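Local coordinates for protein 2-dehydro-3-deoxy-d-gluconate/2-dehydro-3-deoxy-phosphogluconate aldolase (PDB 4UXD) that is an archaeal aldolase of the dihydrodipicolinate synthetase family, built as an alpha/beta barrel and assembled from four chains, at residues A[226-238]-A[251-263]. Sequence-based numbering, arbitrary orientation.
Sequences GTTNFSDGIVRLY and IEKNDVIPLMKKL
Arg236 and Asp255 carry the polar part of the contact, a salt bridge in which NH2 of Arg236 donates to OD2 of Asp255 (3.0 Å, N-H...O 163°). The acceptor lies close to the guanidinium plane, yet the donor comes from above the carboxylate, the two planes being turned 56° apart. A bend at chi3 brings the guanidinium across to Asp255, while Arg236 NE faces Asp232 OD2 at 3.5 Å, so one arginine bridges two acids. A water accepts from Arg236 NH1 and donates to Asp255 OD2, giving that oxygen a second partner. In this eight-stranded parallel barrel, characteristic of the dihydrodipicolinate synthetase family, the segments join the helix after strand 222-224 to the long helix 245-264; the axes of the pieces 233-238 and 251-263 run nearly antiparallel (151°), 9.5 Å apart at closest approach. Apolar contacts run from Ile251 to Leu263. Ile251 CG2 lies 3.4 Å from the carbonyl oxygen (O) of Gly233. Leu237 sets CD1 against Glu252 CB at 3.5 Å; the carboxylate of Glu252 is held by Phe213 N. Ile234 CD1 meets Val256 CG1 at 3.6 Å, the side chains crossing near a right angle. Ahead of the helix, in the 3-10 turn, Thr227 CG2 touches Met260 SD (3.6 Å), Leu259 and Leu263, while Thr227 OG1 bonds Asp209. Leu259 CD2 and Leu263 CD1 sit at the edge of the Phe230 ring, which also stacks with Tyr275 of helix 270-279.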
loop_
_atom_site.group_PDB
_atom_site.type_symbol
_atom_site.label_atom_id
_atom_site.label_comp_id
_atom_site.label_asym_id
_atom_site.label_seq_id
_atom_site.Cartn_x
_atom_site.Cartn_y
_atom_site.Cartn_z
ATOM N N GLY A 226 4.460 -19.280 -16.800
ATOM C CA GLY A 226 4.225 -18.666 -18.094
ATOM C C GLY A 226 5.371 -18.760 -19.096
ATOM O O GLY A 226 5.147 -18.731 -20.304
ATOM N N THR A 227 6.602 -18.857 -18.614
ATOM C CA THR A 227 7.736 -18.936 -19.516
ATOM C C THR A 227 7.728 -20.213 -20.368
ATOM O O THR A 227 8.459 -20.298 -21.355
ATOM C CB THR A 227 9.062 -18.873 -18.752
ATOM O OG1 THR A 227 9.183 -20.019 -17.889
ATOM C CG2 THR A 227 9.139 -17.579 -17.956
ATOM N N THR A 228 6.908 -21.194 -20.003
ATOM C CA THR A 228 6.822 -22.421 -20.789
ATOM C C THR A 228 6.154 -22.182 -22.153
ATOM O O THR A 228 6.171 -23.055 -23.007
ATOM C CB THR A 228 6.059 -23.536 -20.041
ATOM O OG1 THR A 228 4.710 -23.123 -19.783
ATOM C CG2 THR A 228 6.751 -23.856 -18.736
ATOM N N ASN A 229 5.589 -20.997 -22.358
ATOM C CA ASN A 229 5.003 -20.656 -23.640
ATOM C C ASN A 229 6.050 -20.574 -24.763
ATOM O O ASN A 229 5.703 -20.592 -25.940
ATOM C CB ASN A 229 4.254 -19.324 -23.539
ATOM C CG ASN A 229 2.892 -19.467 -22.915
ATOM O OD1 ASN A 229 1.929 -19.833 -23.587
ATOM N ND2 ASN A 229 2.795 -19.173 -21.619
ATOM N N PHE A 230 7.325 -20.475 -24.396
ATOM C CA PHE A 230 8.389 -20.288 -25.374
ATOM C C PHE A 230 9.758 -20.681 -24.825
ATOM O O PHE A 230 10.783 -20.363 -25.411
ATOM C CB PHE A 230 8.413 -18.836 -25.836
ATOM C CG PHE A 230 8.132 -17.860 -24.741
ATOM C CD1 PHE A 230 9.125 -17.485 -23.861
ATOM C CD2 PHE A 230 6.859 -17.345 -24.570
ATOM C CE1 PHE A 230 8.853 -16.601 -22.844
ATOM C CE2 PHE A 230 6.583 -16.462 -23.559
ATOM C CZ PHE A 230 7.576 -16.087 -22.696
ATOM N N SER A 231 9.765 -21.394 -23.709
ATOM C CA SER A 231 11.004 -21.848 -23.104
ATOM C C SER A 231 10.792 -23.159 -22.356
ATOM O O SER A 231 9.816 -23.315 -21.620
ATOM C CB SER A 231 11.551 -20.783 -22.163
ATOM O OG SER A 231 12.759 -21.208 -21.578
ATOM N N ASP A 232 11.703 -24.105 -22.565
ATOM C CA ASP A 232 11.641 -25.398 -21.894
ATOM C C ASP A 232 12.368 -25.384 -20.534
ATOM O O ASP A 232 12.362 -26.389 -19.809
ATOM C CB ASP A 232 12.252 -26.478 -22.793
ATOM C CG ASP A 232 13.747 -26.256 -23.039
ATOM O OD1 ASP A 232 14.211 -25.098 -22.925
ATOM O OD2 ASP A 232 14.458 -27.236 -23.347
ATOM N N GLY A 233 12.996 -24.253 -20.210
ATOM C CA GLY A 233 13.776 -24.105 -18.986
ATOM C C GLY A 233 13.107 -24.647 -17.736
ATOM O O GLY A 233 13.668 -25.486 -17.036
ATOM N N ILE A 234 11.896 -24.180 -17.463
ATOM C CA ILE A 234 11.141 -24.659 -16.316
ATOM C C ILE A 234 10.933 -26.167 -16.333
ATOM O O ILE A 234 10.936 -26.791 -15.276
ATOM C CB ILE A 234 9.764 -23.965 -16.230
ATOM C CG1 ILE A 234 9.917 -22.584 -15.593
ATOM C CG2 ILE A 234 8.742 -24.801 -15.427
ATOM C CD1 ILE A 234 10.327 -22.607 -14.131
ATOM N N VAL A 235 10.747 -26.765 -17.505
ATOM C CA VAL A 235 10.446 -28.200 -17.550
ATOM C C VAL A 235 11.691 -29.073 -17.309
ATOM O O VAL A 235 11.612 -30.085 -16.595
ATOM C CB VAL A 235 9.799 -28.595 -18.877
ATOM C CG1 VAL A 235 9.508 -30.106 -18.905
ATOM C CG2 VAL A 235 8.523 -27.813 -19.073
ATOM N N ARG A 236 12.819 -28.692 -17.907
ATOM C CA ARG A 236 14.101 -29.321 -17.593
ATOM C C ARG A 236 14.316 -29.296 -16.086
ATOM O O ARG A 236 14.589 -30.325 -15.474
ATOM C CB ARG A 236 15.267 -28.616 -18.306
ATOM C CG ARG A 236 15.164 -28.640 -19.831
ATOM C CD ARG A 236 16.447 -28.199 -20.523
ATOM N NE ARG A 236 16.560 -26.750 -20.628
ATOM C CZ ARG A 236 17.388 -25.982 -19.919
ATOM N NH1 ARG A 236 18.219 -26.506 -19.019
ATOM N NH2 ARG A 236 17.386 -24.666 -20.121
ATOM N N LEU A 237 14.166 -28.111 -15.500
ATOM C CA LEU A 237 14.329 -27.914 -14.064
ATOM C C LEU A 237 13.577 -28.953 -13.249
ATOM O O LEU A 237 14.164 -29.629 -12.402
ATOM C CB LEU A 237 13.857 -26.516 -13.671
ATOM C CG LEU A 237 14.022 -26.108 -12.209
ATOM C CD1 LEU A 237 14.069 -24.605 -12.129
ATOM C CD2 LEU A 237 12.912 -26.634 -11.295
ATOM N N TYR A 238 12.281 -29.077 -13.504
ATOM C CA TYR A 238 11.420 -29.999 -12.760
ATOM C C TYR A 238 11.868 -31.455 -12.880
ATOM O O TYR A 238 11.765 -32.216 -11.917
ATOM C CB TYR A 238 9.972 -29.869 -13.239
ATOM C CG TYR A 238 9.006 -30.829 -12.577
ATOM C CD1 TYR A 238 8.798 -32.106 -13.089
ATOM C CD2 TYR A 238 8.302 -30.458 -11.444
ATOM C CE1 TYR A 238 7.924 -32.985 -12.484
ATOM C CE2 TYR A 238 7.415 -31.328 -10.833
ATOM C CZ TYR A 238 7.230 -32.593 -11.357
ATOM O OH TYR A 238 6.350 -33.464 -10.753
ATOM N N ILE A 251 19.798 -24.379 -13.419
ATOM C CA ILE A 251 18.839 -24.037 -14.464
ATOM C C ILE A 251 18.004 -22.839 -14.015
ATOM O O ILE A 251 17.815 -21.876 -14.760
ATOM C CB ILE A 251 17.911 -25.247 -14.809
ATOM C CG1 ILE A 251 18.715 -26.372 -15.466
ATOM C CG2 ILE A 251 16.777 -24.828 -15.749
ATOM C CD1 ILE A 251 17.964 -27.706 -15.577
ATOM N N GLU A 252 17.514 -22.897 -12.787
ATOM C CA GLU A 252 16.709 -21.816 -12.237
ATOM C C GLU A 252 17.470 -20.488 -12.245
ATOM O O GLU A 252 16.905 -19.445 -12.576
ATOM C CB GLU A 252 16.275 -22.158 -10.807
ATOM C CG GLU A 252 15.382 -21.115 -10.126
ATOM C CD GLU A 252 13.925 -21.180 -10.573
ATOM O OE1 GLU A 252 13.601 -20.604 -11.632
ATOM O OE2 GLU A 252 13.106 -21.799 -9.856
ATOM N N LYS A 253 18.748 -20.529 -11.875
ATOM C CA LYS A 253 19.505 -19.298 -11.660
ATOM C C LYS A 253 20.019 -18.711 -12.968
ATOM O O LYS A 253 20.017 -17.500 -13.141
ATOM C CB LYS A 253 20.675 -19.540 -10.689
ATOM C CG LYS A 253 21.690 -20.567 -11.163
ATOM C CD LYS A 253 22.854 -20.744 -10.200
ATOM C CE LYS A 253 22.450 -21.494 -8.935
ATOM N NZ LYS A 253 23.523 -21.482 -7.886
ATOM N N ASN A 254 20.438 -19.567 -13.891
ATOM C CA ASN A 254 21.034 -19.101 -15.137
ATOM C C ASN A 254 20.029 -18.936 -16.286
ATOM O O ASN A 254 20.254 -18.148 -17.205
ATOM C CB ASN A 254 22.144 -20.060 -15.568
ATOM C CG ASN A 254 23.210 -20.233 -14.503
ATOM O OD1 ASN A 254 23.456 -21.339 -14.023
ATOM N ND2 ASN A 254 23.849 -19.135 -14.129
ATOM N N ASP A 255 18.927 -19.677 -16.238
ATOM C CA ASP A 255 17.981 -19.701 -17.349
ATOM C C ASP A 255 16.663 -19.006 -17.019
ATOM O O ASP A 255 16.332 -17.978 -17.606
ATOM C CB ASP A 255 17.721 -21.142 -17.766
ATOM C CG ASP A 255 18.994 -21.888 -18.020
ATOM O OD1 ASP A 255 20.031 -21.211 -18.198
ATOM O OD2 ASP A 255 18.965 -23.135 -18.048
ATOM N N VAL A 256 15.931 -19.565 -16.061
ATOM C CA VAL A 256 14.601 -19.089 -15.723
ATOM C C VAL A 256 14.636 -17.662 -15.154
ATOM O O VAL A 256 13.966 -16.750 -15.665
ATOM C CB VAL A 256 13.928 -20.036 -14.693
ATOM C CG1 VAL A 256 12.449 -19.691 -14.519
ATOM C CG2 VAL A 256 14.083 -21.503 -15.113
ATOM N N ILE A 257 15.425 -17.482 -14.098
ATOM C CA ILE A 257 15.444 -16.227 -13.343
ATOM C C ILE A 257 15.902 -15.055 -14.199
ATOM O O ILE A 257 15.349 -13.965 -14.086
ATOM C CB ILE A 257 16.348 -16.345 -12.076
ATOM C CG1 ILE A 257 15.595 -17.093 -10.981
ATOM C CG2 ILE A 257 16.780 -14.964 -11.538
ATOM C CD1 ILE A 257 16.468 -17.618 -9.892
ATOM N N PRO A 258 16.925 -15.265 -15.046
ATOM C CA PRO A 258 17.332 -14.149 -15.904
ATOM C C PRO A 258 16.298 -13.851 -16.974
ATOM O O PRO A 258 16.120 -12.687 -17.339
ATOM C CB PRO A 258 18.652 -14.636 -16.503
ATOM C CG PRO A 258 19.155 -15.606 -15.501
ATOM C CD PRO A 258 17.933 -16.333 -15.055
ATOM N N LEU A 259 15.609 -14.887 -17.445
ATOM C CA LEU A 259 14.488 -14.698 -18.372
ATOM C C LEU A 259 13.308 -13.977 -17.718
ATOM O O LEU A 259 12.696 -13.086 -18.329
ATOM C CB LEU A 259 14.004 -16.037 -18.923
ATOM C CG LEU A 259 12.833 -15.887 -19.893
ATOM C CD1 LEU A 259 13.272 -15.142 -21.150
ATOM C CD2 LEU A 259 12.238 -17.233 -20.218
ATOM N N MET A 260 12.983 -14.388 -16.489
ATOM C CA MET A 260 11.925 -13.748 -15.709
ATOM C C MET A 260 12.215 -12.265 -15.459
ATOM O O MET A 260 11.290 -11.466 -15.322
ATOM C CB MET A 260 11.727 -14.462 -14.367
ATOM C CG MET A 260 10.850 -15.725 -14.416
ATOM S SD MET A 260 9.210 -15.414 -15.127
ATOM C CE MET A 260 8.372 -14.478 -13.860
ATOM N N LYS A 261 13.492 -11.897 -15.402
ATOM C CA LYS A 261 13.864 -10.508 -15.180
ATOM C C LYS A 261 13.628 -9.696 -16.439
ATOM O O LYS A 261 13.087 -8.590 -16.375
ATOM C CB LYS A 261 15.322 -10.380 -14.762
ATOM C CG LYS A 261 15.745 -8.936 -14.471
ATOM C CD LYS A 261 17.228 -8.850 -14.115
ATOM C CE LYS A 261 17.689 -7.409 -13.948
ATOM N NZ LYS A 261 19.170 -7.275 -14.053
ATOM N N LYS A 262 14.066 -10.246 -17.574
ATOM C CA LYS A 262 13.816 -9.644 -18.879
ATOM C C LYS A 262 12.319 -9.385 -19.042
ATOM O O LYS A 262 11.911 -8.259 -19.302
ATOM C CB LYS A 262 14.325 -10.547 -20.013
ATOM C CG LYS A 262 15.832 -10.594 -20.186
ATOM C CD LYS A 262 16.347 -9.424 -21.029
ATOM C CE LYS A 262 17.844 -9.529 -21.322
ATOM N NZ LYS A 262 18.328 -8.439 -22.224
ATOM N N LEU A 263 11.506 -10.428 -18.862
ATOM C CA LEU A 263 10.049 -10.330 -19.050
ATOM C C LEU A 263 9.356 -9.323 -18.109
ATOM O O LEU A 263 8.294 -8.779 -18.441
ATOM C CB LEU A 263 9.412 -11.715 -18.873
ATOM C CG LEU A 263 9.773 -12.744 -19.955
ATOM C CD1 LEU A 263 9.313 -14.131 -19.564
ATOM C CD2 LEU A 263 9.188 -12.353 -21.324
HETATM O O HOH W 1 20.409 -25.337 -18.559
#